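Local coordinates for protein phospholipase C-beta (PLC-beta) (Sepia officinalis, PDB 3QR0) that is a multidomain phospholipase C-beta that joins a PH domain, EF-hand-like modules, a TIM-barrel-type X/Y region and a C2 domain in one calcium-containing chain, at residues F405-P411 with P459-K465; V70-R74 with E354-Q358; R318-A323 with E615-C619; L13-P19 with Y140-S146. All coordinates share one frame; numbering follows the deposited sequence. Where two conformers were deposited one is given.

Contact 1: F405-P411 with P459-K465; sequences FKVSDYP and PYDLRKK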
# COMPACT_ATOMS: atom_id res chain seq x y z
N PHE A 405 15.39 -0.46 -6.26
CA PHE A 405 14.88 -1.72 -6.75
C PHE A 405 14.79 -2.84 -5.71
O PHE A 405 14.81 -4.02 -6.06
CB PHE A 405 15.69 -2.14 -7.98
CG PHE A 405 15.76 -1.07 -9.03
CD1 PHE A 405 14.63 -0.72 -9.75
CD2 PHE A 405 16.94 -0.37 -9.26
CE1 PHE A 405 14.67 0.29 -10.71
CE2 PHE A 405 16.99 0.64 -10.21
CZ PHE A 405 15.86 0.97 -10.94
N LYS A 406 14.67 -2.46 -4.44
CA LYS A 406 14.52 -3.45 -3.36
C LYS A 406 13.16 -4.13 -3.37
O LYS A 406 13.07 -5.31 -3.02
CB LYS A 406 14.79 -2.83 -1.98
CG LYS A 406 16.26 -2.65 -1.67
CD LYS A 406 16.53 -2.30 -0.19
CE LYS A 406 16.77 -3.54 0.67
NZ LYS A 406 17.25 -3.20 2.05
N VAL A 407 12.10 -3.41 -3.74
CA VAL A 407 10.75 -3.98 -3.73
C VAL A 407 10.14 -4.14 -5.12
O VAL A 407 9.21 -4.92 -5.29
CB VAL A 407 9.76 -3.19 -2.84
CG1 VAL A 407 10.39 -2.91 -1.48
CG2 VAL A 407 9.31 -1.90 -3.53
N SER A 408 10.66 -3.40 -6.10
CA SER A 408 10.20 -3.49 -7.49
C SER A 408 11.39 -3.48 -8.43
O SER A 408 12.33 -2.70 -8.24
CB SER A 408 9.28 -2.32 -7.82
OG SER A 408 8.97 -2.28 -9.20
N ASP A 409 11.34 -4.31 -9.47
CA ASP A 409 12.36 -4.32 -10.52
C ASP A 409 12.09 -3.30 -11.62
O ASP A 409 12.91 -3.13 -12.52
CB ASP A 409 12.43 -5.71 -11.17
CG ASP A 409 13.11 -6.75 -10.30
OD1 ASP A 409 13.89 -6.37 -9.40
OD2 ASP A 409 12.85 -7.95 -10.52
N TYR A 410 10.94 -2.62 -11.56
CA TYR A 410 10.48 -1.80 -12.69
C TYR A 410 10.98 -0.35 -12.60
O TYR A 410 11.32 0.12 -11.53
CB TYR A 410 8.96 -1.98 -12.86
CG TYR A 410 8.69 -3.36 -13.43
CD1 TYR A 410 8.73 -3.57 -14.80
CD2 TYR A 410 8.51 -4.46 -12.60
CE1 TYR A 410 8.54 -4.84 -15.34
CE2 TYR A 410 8.33 -5.74 -13.13
CZ TYR A 410 8.35 -5.92 -14.51
OH TYR A 410 8.17 -7.17 -15.07
N PRO A 411 11.07 0.34 -13.75
CA PRO A 411 11.90 1.55 -13.81
C PRO A 411 11.48 2.71 -12.90
O PRO A 411 10.30 2.88 -12.58
CB PRO A 411 11.85 1.97 -15.29
CG PRO A 411 10.70 1.24 -15.88
CD PRO A 411 10.49 0.00 -15.07
N PRO A 459 7.92 -0.99 -19.66
CA PRO A 459 8.56 -1.15 -18.36
C PRO A 459 9.49 -2.36 -18.31
O PRO A 459 10.55 -2.31 -17.67
CB PRO A 459 7.37 -1.32 -17.40
CG PRO A 459 6.22 -0.66 -18.09
CD PRO A 459 6.45 -0.88 -19.56
N TYR A 460 9.11 -3.43 -19.00
CA TYR A 460 9.92 -4.65 -19.06
C TYR A 460 11.29 -4.38 -19.70
O TYR A 460 12.31 -4.88 -19.23
CB TYR A 460 9.17 -5.74 -19.83
CG TYR A 460 9.80 -7.11 -19.71
CD1 TYR A 460 9.58 -7.90 -18.58
CD2 TYR A 460 10.62 -7.60 -20.71
CE1 TYR A 460 10.17 -9.16 -18.46
CE2 TYR A 460 11.21 -8.86 -20.60
CZ TYR A 460 10.98 -9.63 -19.47
OH TYR A 460 11.56 -10.87 -19.36
N ASP A 461 11.31 -3.56 -20.76
CA ASP A 461 12.56 -3.19 -21.42
C ASP A 461 13.49 -2.46 -20.47
O ASP A 461 14.71 -2.55 -20.60
CB ASP A 461 12.31 -2.26 -22.62
CG ASP A 461 11.57 -2.93 -23.75
OD1 ASP A 461 11.64 -4.17 -23.88
OD2 ASP A 461 10.91 -2.19 -24.52
N LEU A 462 12.91 -1.73 -19.52
CA LEU A 462 13.66 -0.81 -18.68
C LEU A 462 13.74 -1.23 -17.21
O LEU A 462 13.94 -0.40 -16.34
CB LEU A 462 13.05 0.59 -18.80
CG LEU A 462 13.12 1.22 -20.19
CD1 LEU A 462 12.49 2.60 -20.17
CD2 LEU A 462 14.55 1.29 -20.69
N ARG A 463 13.60 -2.53 -16.94
CA ARG A 463 13.75 -3.03 -15.58
C ARG A 463 15.12 -2.66 -15.03
O ARG A 463 16.12 -2.71 -15.75
CB ARG A 463 13.58 -4.55 -15.53
CG ARG A 463 12.14 -5.02 -15.63
CD ARG A 463 12.09 -6.53 -15.72
NE ARG A 463 12.76 -6.99 -16.93
CZ ARG A 463 13.27 -8.20 -17.12
NH1 ARG A 463 13.20 -9.13 -16.18
NH2 ARG A 463 13.86 -8.49 -18.27
N LYS A 464 15.15 -2.28 -13.75
CA LYS A 464 16.38 -1.90 -13.06
C LYS A 464 17.07 -0.69 -13.70
O LYS A 464 18.29 -0.59 -13.67
CB LYS A 464 17.35 -3.09 -12.98
CG LYS A 464 16.76 -4.32 -12.29
CD LYS A 464 17.22 -4.44 -10.85
CE LYS A 464 18.65 -4.96 -10.76
NZ LYS A 464 19.32 -4.50 -9.50
N LYS A 465 16.28 0.21 -14.29
CA LYS A 465 16.82 1.44 -14.86
C LYS A 465 16.20 2.68 -14.22
O LYS A 465 15.01 2.69 -13.87
CB LYS A 465 16.61 1.48 -16.38
CG LYS A 465 17.29 0.35 -17.15
CD LYS A 465 18.80 0.47 -17.11
CE LYS A 465 19.49 -0.71 -17.77
NZ LYS A 465 20.94 -0.69 -17.46
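Y410 and R463 come within 4.5 Å at their CA atoms where two loops meet: segment 405-411 leads into strand 412-418, and segment 459-465, folded as overlapping type I (Y460-R463) and type II (L462-K465) turns, leads into strand 466-469. One backbone bond crosses, K464 N to D409 O at 2.7 Å. The F405 ring lies under the K464 backbone: K464 CA sits over the ring centre, 3.6 Å from the centroid, a CH-pi contact. K464 then folds back, bent at chi2 and chi3, to bring CD to 4.0 Å from F405 CB. The Y410 ring carries R463 CG over one face, toward the rim, while Y410 CD1 packs on P459 CB at 3.7 Å. R463 bends at chi3 (-63°), which turns NE back to Y460 O, a bond of 3.2 Å lying in the guanidinium plane; Y460 CE1 lies over the centre of the guanidinium. P411 CG rests on L462 CB. At the base of Y410, its backbone N donates to S408 OG, an ST turn. The charged ends of D409, R463 and K464 stay apart, so these two segments are joined without a salt bridge, chiefly by aliphatic carbons on aromatic faces, by proline packing and by one short backbone bond.

Contact 2: V70-R74 with E354-Q358; sequences VRDIR and EIYRQ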
# COMPACT_ATOMS: atom_id res chain seq x y z
N VAL A 70 7.93 -3.49 9.98
CA VAL A 70 9.33 -3.36 9.61
C VAL A 70 9.40 -2.77 8.20
O VAL A 70 8.69 -3.23 7.30
CB VAL A 70 10.10 -4.69 9.71
CG1 VAL A 70 11.42 -4.61 8.96
CG2 VAL A 70 10.33 -5.05 11.18
N ARG A 71 10.22 -1.74 8.04
CA ARG A 71 10.30 -0.99 6.79
C ARG A 71 11.55 -1.32 6.00
O ARG A 71 11.52 -1.40 4.77
CB ARG A 71 10.28 0.52 7.10
CG ARG A 71 9.00 0.98 7.77
CD ARG A 71 7.81 0.87 6.86
NE ARG A 71 6.54 1.08 7.55
CZ ARG A 71 5.36 1.18 6.95
NH1 ARG A 71 5.26 1.09 5.63
NH2 ARG A 71 4.27 1.37 7.67
N ASP A 72 12.65 -1.51 6.69
CA ASP A 72 13.88 -1.90 6.04
C ASP A 72 14.81 -2.57 7.04
O ASP A 72 14.69 -2.37 8.25
CB ASP A 72 14.56 -0.68 5.42
CG ASP A 72 15.42 -1.03 4.20
OD1 ASP A 72 15.57 -2.23 3.87
OD2 ASP A 72 15.94 -0.09 3.58
N ILE A 73 15.71 -3.39 6.51
CA ILE A 73 16.82 -3.93 7.26
C ILE A 73 18.02 -3.85 6.33
O ILE A 73 17.94 -4.24 5.16
CB ILE A 73 16.55 -5.36 7.78
CG1 ILE A 73 17.79 -5.92 8.49
CG2 ILE A 73 16.07 -6.28 6.67
CD1 ILE A 73 17.52 -7.17 9.31
N ARG A 74 19.12 -3.30 6.85
CA ARG A 74 20.31 -3.01 6.06
C ARG A 74 21.54 -3.56 6.75
O ARG A 74 21.58 -3.66 7.97
CB ARG A 74 20.48 -1.50 5.90
CG ARG A 74 19.35 -0.83 5.19
CD ARG A 74 19.27 0.65 5.48
NE ARG A 74 17.96 1.15 5.09
CZ ARG A 74 17.48 2.35 5.37
NH1 ARG A 74 18.21 3.24 6.04
NH2 ARG A 74 16.26 2.67 4.97
N GLU A 354 16.47 10.09 4.18
CA GLU A 354 15.81 8.81 4.47
C GLU A 354 14.42 8.67 3.84
O GLU A 354 14.02 7.56 3.47
CB GLU A 354 15.73 8.59 5.99
CG GLU A 354 15.08 7.27 6.43
CD GLU A 354 15.80 6.02 5.93
OE1 GLU A 354 17.05 6.00 5.87
OE2 GLU A 354 15.10 5.04 5.60
N ILE A 355 13.69 9.78 3.71
CA ILE A 355 12.37 9.75 3.07
C ILE A 355 12.43 9.17 1.65
O ILE A 355 11.49 8.51 1.21
CB ILE A 355 11.69 11.16 3.07
CG1 ILE A 355 10.22 11.07 2.62
CG2 ILE A 355 12.46 12.13 2.19
CD1 ILE A 355 9.36 10.14 3.45
N TYR A 356 13.54 9.38 0.93
CA TYR A 356 13.70 8.79 -0.40
C TYR A 356 13.73 7.27 -0.36
O TYR A 356 13.10 6.61 -1.19
CB TYR A 356 14.95 9.33 -1.11
CG TYR A 356 14.75 10.71 -1.68
CD1 TYR A 356 14.25 10.90 -2.97
CD2 TYR A 356 15.03 11.84 -0.91
CE1 TYR A 356 14.05 12.17 -3.48
CE2 TYR A 356 14.84 13.11 -1.42
CZ TYR A 356 14.34 13.28 -2.69
OH TYR A 356 14.15 14.55 -3.17
N ARG A 357 14.43 6.71 0.62
CA ARG A 357 14.45 5.27 0.80
C ARG A 357 13.03 4.80 1.13
O ARG A 357 12.54 3.85 0.52
CB ARG A 357 15.42 4.86 1.92
CG ARG A 357 16.86 5.26 1.67
CD ARG A 357 17.82 4.64 2.68
NE ARG A 357 19.17 5.17 2.51
CZ ARG A 357 19.68 6.24 3.12
NH1 ARG A 357 18.98 6.95 4.00
NH2 ARG A 357 20.92 6.61 2.86
N GLN A 358 12.36 5.48 2.05
CA GLN A 358 11.03 5.05 2.48
C GLN A 358 10.00 5.09 1.35
O GLN A 358 9.18 4.18 1.23
CB GLN A 358 10.52 5.86 3.68
CG GLN A 358 11.31 5.61 4.96
CD GLN A 358 11.33 4.16 5.38
OE1 GLN A 358 10.31 3.47 5.34
NE2 GLN A 358 12.51 3.68 5.79
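Strand 70-74 and helix 354-358 pass with their axes 10.1 Å apart at an angle of 110°, and the nearest CA atoms, those of R71 and Q358, are 7.5 Å apart; side chains bridge the gap. R74, extended from CG to NE, meets E354 end-on from the opposite direction. NH2 gives a nearly straight bond to the syn lone pair of OE2 (2.7 Å, 174°), and NH1 reaches OE1 on its syn side at 3.0 Å. The two flat groups are nearly coplanar, 24° apart. Along its NE/NH2 side R74 grips D72, both nitrogens bonding the one oxygen OD2 (NE at 2.8 Å), so R74 is held flat between two carboxylates. E354 bends at chi2 to face the strand, and each of its oxygens has a second donor: R357 NH1 comes to OE1 from the face opposite R74 NH1, while Q358 NE2 uses the anti lone pair of OE2 at 2.9 Å. R357 CD lies over one face of the R74 guanidinium, 3.4 Å from NH2. Q358 OE1 touches R71 CB. The two acids probably offset the closeness of the arginines, and D72 and R357 have further ionic partners in K406 and E402. This is a buried salt-bridge network joining two domains: the edge strand of the PH sheet, at a classic beta bulge where R71 and D72 face C109, meets a helix of the TIM-barrel-type X region.

Contact 3: R318-A323 with E615-C619; sequences RLDLGA and EYNGC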
# COMPACT_ATOMS: atom_id res chain seq x y z
N ARG A 318 -4.35 -10.83 -9.34
CA ARG A 318 -4.07 -9.39 -9.39
C ARG A 318 -2.96 -8.97 -8.42
O ARG A 318 -2.19 -8.06 -8.72
CB ARG A 318 -5.33 -8.58 -9.08
CG ARG A 318 -6.36 -8.56 -10.21
CD ARG A 318 -7.26 -7.32 -10.14
NE ARG A 318 -6.55 -6.07 -10.43
CZ ARG A 318 -6.28 -5.09 -9.55
NH1 ARG A 318 -6.64 -5.17 -8.27
NH2 ARG A 318 -5.63 -4.00 -9.96
N LEU A 319 -2.90 -9.61 -7.26
CA LEU A 319 -1.88 -9.30 -6.25
C LEU A 319 -0.49 -9.65 -6.78
O LEU A 319 0.45 -8.88 -6.61
CB LEU A 319 -2.14 -10.09 -4.96
CG LEU A 319 -1.18 -9.85 -3.79
CD1 LEU A 319 -1.26 -8.41 -3.30
CD2 LEU A 319 -1.47 -10.82 -2.66
N ASP A 320 -0.40 -10.81 -7.43
CA ASP A 320 0.83 -11.26 -8.08
C ASP A 320 1.22 -10.29 -9.19
O ASP A 320 0.38 -9.55 -9.70
CB ASP A 320 0.60 -12.67 -8.66
CG ASP A 320 1.88 -13.34 -9.13
OD1 ASP A 320 2.93 -13.18 -8.49
OD2 ASP A 320 1.82 -14.06 -10.15
N LEU A 321 2.49 -10.28 -9.56
CA LEU A 321 2.95 -9.41 -10.64
C LEU A 321 2.59 -10.08 -11.97
O LEU A 321 3.44 -10.64 -12.66
CB LEU A 321 4.46 -9.13 -10.52
CG LEU A 321 4.91 -7.78 -11.09
CD1 LEU A 321 6.31 -7.44 -10.60
CD2 LEU A 321 4.86 -7.79 -12.60
N GLY A 322 1.31 -10.02 -12.30
CA GLY A 322 0.74 -10.75 -13.42
C GLY A 322 0.35 -9.91 -14.62
O GLY A 322 -0.01 -10.45 -15.66
N ALA A 323 0.42 -8.59 -14.49
CA ALA A 323 0.01 -7.72 -15.59
C ALA A 323 1.00 -7.80 -16.74
O ALA A 323 2.18 -8.13 -16.56
CB ALA A 323 -0.12 -6.28 -15.11
N GLU A 615 -0.62 -1.58 -4.20
CA GLU A 615 -0.23 -2.85 -3.60
C GLU A 615 -0.31 -3.96 -4.64
O GLU A 615 0.47 -4.90 -4.61
CB GLU A 615 -1.13 -3.22 -2.41
CG GLU A 615 -0.62 -4.46 -1.68
CD GLU A 615 -1.50 -4.90 -0.54
OE1 GLU A 615 -2.71 -4.56 -0.53
OE2 GLU A 615 -0.97 -5.59 0.35
N TYR A 616 -1.26 -3.83 -5.56
CA TYR A 616 -1.51 -4.85 -6.58
C TYR A 616 -0.43 -4.83 -7.67
O TYR A 616 0.40 -3.93 -7.73
CB TYR A 616 -2.93 -4.70 -7.14
CG TYR A 616 -3.97 -5.09 -6.12
CD1 TYR A 616 -4.37 -6.42 -5.99
CD2 TYR A 616 -4.53 -4.15 -5.26
CE1 TYR A 616 -5.31 -6.80 -5.04
CE2 TYR A 616 -5.47 -4.52 -4.31
CZ TYR A 616 -5.85 -5.85 -4.21
OH TYR A 616 -6.79 -6.24 -3.28
N ASN A 617 -0.45 -5.86 -8.51
CA ASN A 617 0.60 -6.12 -9.48
C ASN A 617 1.99 -6.18 -8.82
O ASN A 617 2.94 -5.53 -9.26
CB ASN A 617 0.57 -5.10 -10.63
CG ASN A 617 1.30 -5.60 -11.87
OD1 ASN A 617 1.20 -6.78 -12.23
ND2 ASN A 617 2.04 -4.71 -12.53
N GLY A 618 2.07 -6.97 -7.76
CA GLY A 618 3.34 -7.27 -7.09
C GLY A 618 3.96 -6.11 -6.34
O GLY A 618 5.15 -6.14 -6.04
N CYS A 619 3.16 -5.10 -6.02
CA CYS A 619 3.68 -3.84 -5.48
C CYS A 619 4.83 -3.30 -6.34
O CYS A 619 5.80 -2.74 -5.84
CB CYS A 619 4.10 -4.03 -4.02
SG CYS A 619 4.10 -2.49 -3.07
O HOH W 1 -1.48 -8.03 -11.76
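R318 O and L319 O, the last carbonyls of helix 316-319, accept from N617 N and G618 N of the loop between helix 605-613 and strand 622-624 in the TIM-barrel-type Y region, so a helix C-terminus is met by successive amides of a turn. Both bonds are 2.8 Å; N617 N approaches R318 O nearly along the C=O axis, and G618 N comes to L319 O tilted from the carbonyl plane. Water 1 lies within hydrogen-bonding distance of R318 O and N617 OD1, though it has more acceptors in reach than protons. The N617 side chain works at both ends. OD1 accepts from A323 N at 3.0 Å and 159°, tilted from the carbonyl plane, while ND2 donates to Y622 O beyond the loop, which fixes the amide orientation. With chi1 at -160°, N617 CG points away from its own backbone N and carries the amide across to A323, whose CB packs against OD1. N617 O accepts from S620 OG. D320 O receives a CH...O contact from N617 CA and a weak bond from G322 N, closing the inverse gamma turn centred on L321. L321 N, by contrast, is buried here with no polar partner in the model. G618, at positive phi, brings its CA to 4.1 Å from L321 CB. Beside the helix end, R318 bends at chi3 to lay its guanidinium by Y616, the planes 31° apart. E615 turns its carboxylate elsewhere, to R751 and N148. Over the Y616 ring face, offset toward the rim, R318 NH1 comes 3.4 Å from Y616 CG.

Contact 4: L13-P19 with Y140-S146; sequences LKWPKVP and YAYNLLS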
# COMPACT_ATOMS: atom_id res chain seq x y z
N LEU A 13 3.93 -16.00 -6.06
CA LEU A 13 3.95 -15.62 -4.64
C LEU A 13 4.05 -16.83 -3.71
O LEU A 13 3.35 -17.83 -3.91
CB LEU A 13 2.69 -14.83 -4.28
CG LEU A 13 2.51 -13.46 -4.93
CD1 LEU A 13 1.17 -12.88 -4.52
CD2 LEU A 13 3.65 -12.51 -4.55
N LYS A 14 4.91 -16.73 -2.70
CA LYS A 14 5.11 -17.80 -1.73
C LYS A 14 5.02 -17.27 -0.30
O LYS A 14 5.37 -16.13 -0.04
CB LYS A 14 6.48 -18.45 -1.97
CG LYS A 14 6.58 -19.18 -3.31
CD LYS A 14 8.01 -19.29 -3.82
CE LYS A 14 8.04 -19.77 -5.26
NZ LYS A 14 9.43 -19.87 -5.79
N TRP A 15 4.55 -18.11 0.62
CA TRP A 15 4.53 -17.76 2.04
C TRP A 15 5.97 -17.72 2.56
O TRP A 15 6.85 -18.35 1.97
CB TRP A 15 3.72 -18.78 2.83
CG TRP A 15 2.27 -18.76 2.50
CD1 TRP A 15 1.61 -19.59 1.64
CD2 TRP A 15 1.29 -17.86 3.03
NE1 TRP A 15 0.27 -19.26 1.61
CE2 TRP A 15 0.05 -18.21 2.45
CE3 TRP A 15 1.34 -16.81 3.95
CZ2 TRP A 15 -1.13 -17.52 2.76
CZ3 TRP A 15 0.17 -16.13 4.26
CH2 TRP A 15 -1.05 -16.49 3.66
N PRO A 16 6.23 -16.96 3.63
CA PRO A 16 7.58 -16.94 4.22
C PRO A 16 8.10 -18.34 4.54
O PRO A 16 7.35 -19.18 5.04
CB PRO A 16 7.38 -16.14 5.51
CG PRO A 16 6.25 -15.26 5.23
CD PRO A 16 5.32 -16.05 4.36
N LYS A 17 9.37 -18.57 4.23
CA LYS A 17 10.04 -19.82 4.53
C LYS A 17 11.26 -19.48 5.37
O LYS A 17 12.23 -18.92 4.86
CB LYS A 17 10.45 -20.52 3.23
CG LYS A 17 11.11 -21.87 3.44
CD LYS A 17 11.11 -22.69 2.17
CE LYS A 17 11.76 -24.04 2.40
NZ LYS A 17 11.46 -25.00 1.30
N VAL A 18 11.20 -19.78 6.67
CA VAL A 18 12.21 -19.31 7.61
C VAL A 18 13.25 -20.40 7.85
O VAL A 18 12.91 -21.46 8.34
CB VAL A 18 11.58 -18.91 8.96
CG1 VAL A 18 12.64 -18.33 9.91
CG2 VAL A 18 10.47 -17.90 8.75
N PRO A 19 14.52 -20.13 7.50
CA PRO A 19 15.56 -21.13 7.71
C PRO A 19 15.68 -21.55 9.17
O PRO A 19 15.47 -20.72 10.06
CB PRO A 19 16.85 -20.41 7.28
CG PRO A 19 16.40 -19.33 6.39
CD PRO A 19 15.06 -18.91 6.88
N TYR A 140 10.49 -11.25 4.50
CA TYR A 140 9.31 -11.52 5.34
C TYR A 140 8.46 -10.27 5.56
O TYR A 140 7.24 -10.37 5.62
CB TYR A 140 9.68 -12.08 6.73
CG TYR A 140 10.68 -13.20 6.75
CD1 TYR A 140 10.73 -14.16 5.75
CD2 TYR A 140 11.57 -13.31 7.81
CE1 TYR A 140 11.67 -15.20 5.79
CE2 TYR A 140 12.51 -14.33 7.86
CZ TYR A 140 12.56 -15.26 6.85
OH TYR A 140 13.51 -16.26 6.93
N ALA A 141 9.12 -9.12 5.69
CA ALA A 141 8.44 -7.85 5.89
C ALA A 141 7.68 -7.40 4.66
O ALA A 141 6.68 -6.69 4.78
CB ALA A 141 9.43 -6.75 6.31
N TYR A 142 8.16 -7.79 3.47
CA TYR A 142 7.52 -7.42 2.21
C TYR A 142 6.83 -8.60 1.53
O TYR A 142 6.56 -8.55 0.33
CB TYR A 142 8.52 -6.73 1.29
CG TYR A 142 8.81 -5.33 1.79
CD1 TYR A 142 8.09 -4.25 1.32
CD2 TYR A 142 9.72 -5.12 2.81
CE1 TYR A 142 8.31 -2.97 1.81
CE2 TYR A 142 9.95 -3.85 3.32
CZ TYR A 142 9.24 -2.77 2.81
OH TYR A 142 9.47 -1.51 3.31
N ASN A 143 6.52 -9.64 2.29
CA ASN A 143 5.82 -10.79 1.74
C ASN A 143 4.33 -10.47 1.54
O ASN A 143 3.59 -10.28 2.51
CB ASN A 143 6.01 -12.01 2.62
CG ASN A 143 5.51 -13.27 1.97
OD1 ASN A 143 4.30 -13.46 1.82
ND2 ASN A 143 6.43 -14.14 1.58
N LEU A 144 3.90 -10.44 0.29
CA LEU A 144 2.53 -10.04 -0.05
C LEU A 144 1.46 -11.00 0.48
O LEU A 144 0.39 -10.57 0.88
CB LEU A 144 2.38 -9.85 -1.56
CG LEU A 144 3.14 -8.64 -2.11
CD1 LEU A 144 3.06 -8.60 -3.64
CD2 LEU A 144 2.61 -7.35 -1.49
N LEU A 145 1.75 -12.30 0.49
CA LEU A 145 0.81 -13.25 1.08
C LEU A 145 0.61 -12.98 2.57
O LEU A 145 -0.52 -12.98 3.04
CB LEU A 145 1.26 -14.69 0.85
CG LEU A 145 1.10 -15.18 -0.59
CD1 LEU A 145 1.65 -16.58 -0.73
CD2 LEU A 145 -0.38 -15.11 -1.00
N SER A 146 1.71 -12.76 3.30
CA SER A 146 1.64 -12.47 4.73
C SER A 146 0.87 -11.18 4.99
O SER A 146 0.03 -11.11 5.88
CB SER A 146 3.05 -12.35 5.31
OG SER A 146 3.01 -12.04 6.69
O HOH W 2 4.27 -13.57 -1.05
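The W15 indole takes L145 on one face: L145 CB stands 3.7 Å from the centroid of the six-membered ring, 9° off its normal, a CH-pi contact, and CD1 extends across the pyrrole half. The second flat group, the Y140 ring, has V18 CG2 over one face, K17 O and P19 CD at its edge, and P16 CB approaching obliquely, 3.9 Å from CD1. Its hydroxyl fits closely against the V18-P19 backbone, with OH 3.4 Å from V18 CA. Between the two rings, the N143 amide spans the segments. CG lies anti to the backbone N (chi1 -170°), pointing the amide at the 13-19 loop, where ND2 donates to K14 O at 2.8 Å, in the carbonyl plane and close to its own amide plane. OD1 turns the other way and accepts from S146 N at 3.1 Å, so N143 is the N-cap of helix 144-147 and the same amide ties that helix start to the loop. K14 O has a second donor in water 2, which in turn accepts from L145 N. The P16 ring leans on the N143 amide through CD. L13 completes the apolar side, its CB 4.0 Å from L145 CG and its CD2 against L144 CD1. The N-terminal loop thus runs past the end of helix 127-141 and the start of helix 144-147; V18 and Y140 continue onto helix 20-24 and strand 39-45 of the PH sheet, while L13 and L144 meet L319 of helix 316-319.

Contact 2 is the buried one and the most ionic; the other three are partly buried. Contacts 1 and 3 are crossed by backbone amides, contact 4 by a side-chain amide and apolar packing. Contacts 2 and 4 both involve the PH region, one at its edge strand and the other where its C-terminal helix ends, and Y142 OH probably bonds R71 O between them. K406 of contact 1 forms a salt bridge with D72, extending the charge network of contact 2 to the loop before strand 412-418. Contact 3 touches contact 1 through L321 and Y410, and contact 4 through L319 and L13. Contacts 3 and 4 each include an ordered water near a loop or helix-end carbonyl.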